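Local coordinates for oxidoreductase, NAD-binding/iron-sulfur cluster-binding protein (Nitratireductor pacificus pht-3B, PDB 6ZXU) that probably carries out reductive dehalogenation, using bound cobalamin and two [4Fe-4S] clusters to remove halogen from its organic substrates, at residues E46-V51 / R247-E252. Numbering follows the deposited sequence.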
# COMPACT_ATOMS: atom_id res chain seq x y z
N GLU A 46 -18.84 3.86 18.06
CA GLU A 46 -19.45 3.28 19.21
C GLU A 46 -19.92 4.28 20.25
O GLU A 46 -20.55 3.90 21.23
CB GLU A 46 -18.52 2.22 19.84
CG GLU A 46 -17.35 2.79 20.68
CD GLU A 46 -16.10 3.29 19.87
OE1 GLU A 46 -16.12 3.29 18.60
OE2 GLU A 46 -15.12 3.72 20.53
N ARG A 47 -19.63 5.56 20.09
CA ARG A 47 -20.10 6.59 21.01
C ARG A 47 -21.24 7.40 20.44
O ARG A 47 -21.63 8.40 21.03
CB ARG A 47 -18.90 7.51 21.39
CG ARG A 47 -17.88 6.78 22.23
CD ARG A 47 -16.83 7.76 22.71
NE ARG A 47 -15.84 7.10 23.57
CZ ARG A 47 -15.86 7.14 24.90
NH1 ARG A 47 -16.82 7.78 25.55
NH2 ARG A 47 -14.90 6.52 25.59
N LEU A 48 -21.78 7.00 19.30
CA LEU A 48 -22.90 7.72 18.71
C LEU A 48 -24.21 7.13 19.25
O LEU A 48 -24.30 5.93 19.53
CB LEU A 48 -22.89 7.60 17.22
CG LEU A 48 -21.61 8.18 16.60
CD1 LEU A 48 -21.66 8.02 15.12
CD2 LEU A 48 -21.39 9.63 16.96
N ALA A 49 -25.23 7.99 19.32
CA ALA A 49 -26.55 7.57 19.79
C ALA A 49 -27.22 6.69 18.74
O ALA A 49 -27.29 7.05 17.60
CB ALA A 49 -27.40 8.78 20.04
N ARG A 50 -27.69 5.53 19.16
CA ARG A 50 -28.33 4.55 18.30
C ARG A 50 -29.69 4.06 18.91
O ARG A 50 -29.94 4.19 20.10
CB ARG A 50 -27.40 3.39 18.14
CG ARG A 50 -26.22 3.75 17.26
CD ARG A 50 -25.29 2.57 17.00
NE ARG A 50 -24.04 3.16 16.53
CZ ARG A 50 -23.78 3.51 15.29
NH1 ARG A 50 -24.67 3.26 14.32
NH2 ARG A 50 -22.60 4.12 15.01
N VAL A 51 -30.54 3.57 18.04
CA VAL A 51 -31.78 2.93 18.38
C VAL A 51 -31.90 1.62 17.60
O VAL A 51 -31.10 1.36 16.66
CB VAL A 51 -32.96 3.85 18.06
CG1 VAL A 51 -32.90 5.14 18.89
CG2 VAL A 51 -33.04 4.16 16.61
N ARG A 247 -26.99 -1.31 14.66
CA ARG A 247 -28.22 -0.57 14.87
C ARG A 247 -28.17 0.75 14.22
O ARG A 247 -27.14 1.40 14.21
CB ARG A 247 -28.43 -0.46 16.41
CG ARG A 247 -28.48 -1.82 17.06
CD ARG A 247 -28.33 -1.86 18.56
NE ARG A 247 -29.36 -1.09 19.20
CZ ARG A 247 -29.15 -0.09 20.03
NH1 ARG A 247 -27.90 0.30 20.34
NH2 ARG A 247 -30.21 0.53 20.58
N PRO A 248 -29.30 1.24 13.69
CA PRO A 248 -29.30 2.57 13.13
C PRO A 248 -29.02 3.72 14.10
O PRO A 248 -29.09 3.58 15.33
CB PRO A 248 -30.71 2.70 12.57
CG PRO A 248 -31.49 1.68 13.37
CD PRO A 248 -30.57 0.55 13.54
N LEU A 249 -28.71 4.87 13.55
CA LEU A 249 -28.42 6.03 14.34
C LEU A 249 -29.75 6.58 14.86
O LEU A 249 -30.76 6.55 14.15
CB LEU A 249 -27.69 7.10 13.50
CG LEU A 249 -26.31 6.75 12.96
CD1 LEU A 249 -25.93 7.74 11.86
CD2 LEU A 249 -25.29 6.76 14.06
N ALA A 250 -29.72 7.15 16.05
CA ALA A 250 -30.87 7.87 16.53
C ALA A 250 -31.30 8.90 15.48
O ALA A 250 -30.51 9.71 15.04
CB ALA A 250 -30.58 8.56 17.87
N PRO A 251 -32.59 8.94 15.14
CA PRO A 251 -32.91 9.67 13.92
C PRO A 251 -32.98 11.16 14.06
O PRO A 251 -32.95 11.83 13.04
CB PRO A 251 -34.27 9.08 13.51
CG PRO A 251 -34.82 8.46 14.72
CD PRO A 251 -33.67 8.01 15.53
N GLU A 252 -33.12 11.65 15.28
CA GLU A 252 -33.29 13.07 15.55
C GLU A 252 -32.28 13.53 16.56
O GLU A 252 -32.00 12.86 17.54
CB GLU A 252 -34.74 13.38 16.07
O HOH W 1 -29.18 2.58 22.41
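Ala49 and Val51 reach Ala250 and Pro248 through two backbone hydrogen bonds that bracket Arg50 and Leu249. Ala250 N donates to Ala49 O at 2.9 Å and almost straight (N-H...O 175°), although the donor stands well above the carbonyl plane. Val51 N donates to Pro248 O at 3.1 Å. With Arg50 CA 4.2 Å from Leu249 CA, this pattern makes Arg50 and Leu249 a non-hydrogen-bonded antiparallel pair, the only beta bridge between the two segments.

The Arg50 side chain adds the third direct bond. Its CG lies anti to the carbonyl carbon (chi1 -71°), the chain is extended from there to NE, and NH1 donates to Arg247 O at 3.1 Å, with the acceptor near the guanidinium plane. NH1 also bonds Gly214 O and NH2 bonds Leu45 O, so the group gathers three backbone carbonyls, while Leu249 CD2 sits over one face, 3.6 Å from NH1 and offset toward the rim. An alanine here would probably leave Arg247 O without this donor and open a gap beside Leu249 CD2.

The Arg247 chain bends at chi3 (59°), which places NE; NE is salt-bridged to Asp52 OD1, outside the two segments. NH2 of Arg247 donates to a water at 2.9 Å that in turn donates to Arg50 O. Apolar contacts accompany these bonds: Leu48 CD1 meets Leu249 CD2 at 4.0 Å, Ala49 CB lies on Ala250 CB at 3.9 Å, and Val51 crosses Pro251 at about a right angle, CG2 against CD.

Away from the cobalamin and cluster sites, the contact ties the loop preceding helix 74-85 to the one following strand 232-239; the bonding implies a join in which every direct hydrogen bond ends on a backbone carbonyl, two from backbone N-H and one from Arg50, while Arg247 reaches Arg50 O through a water.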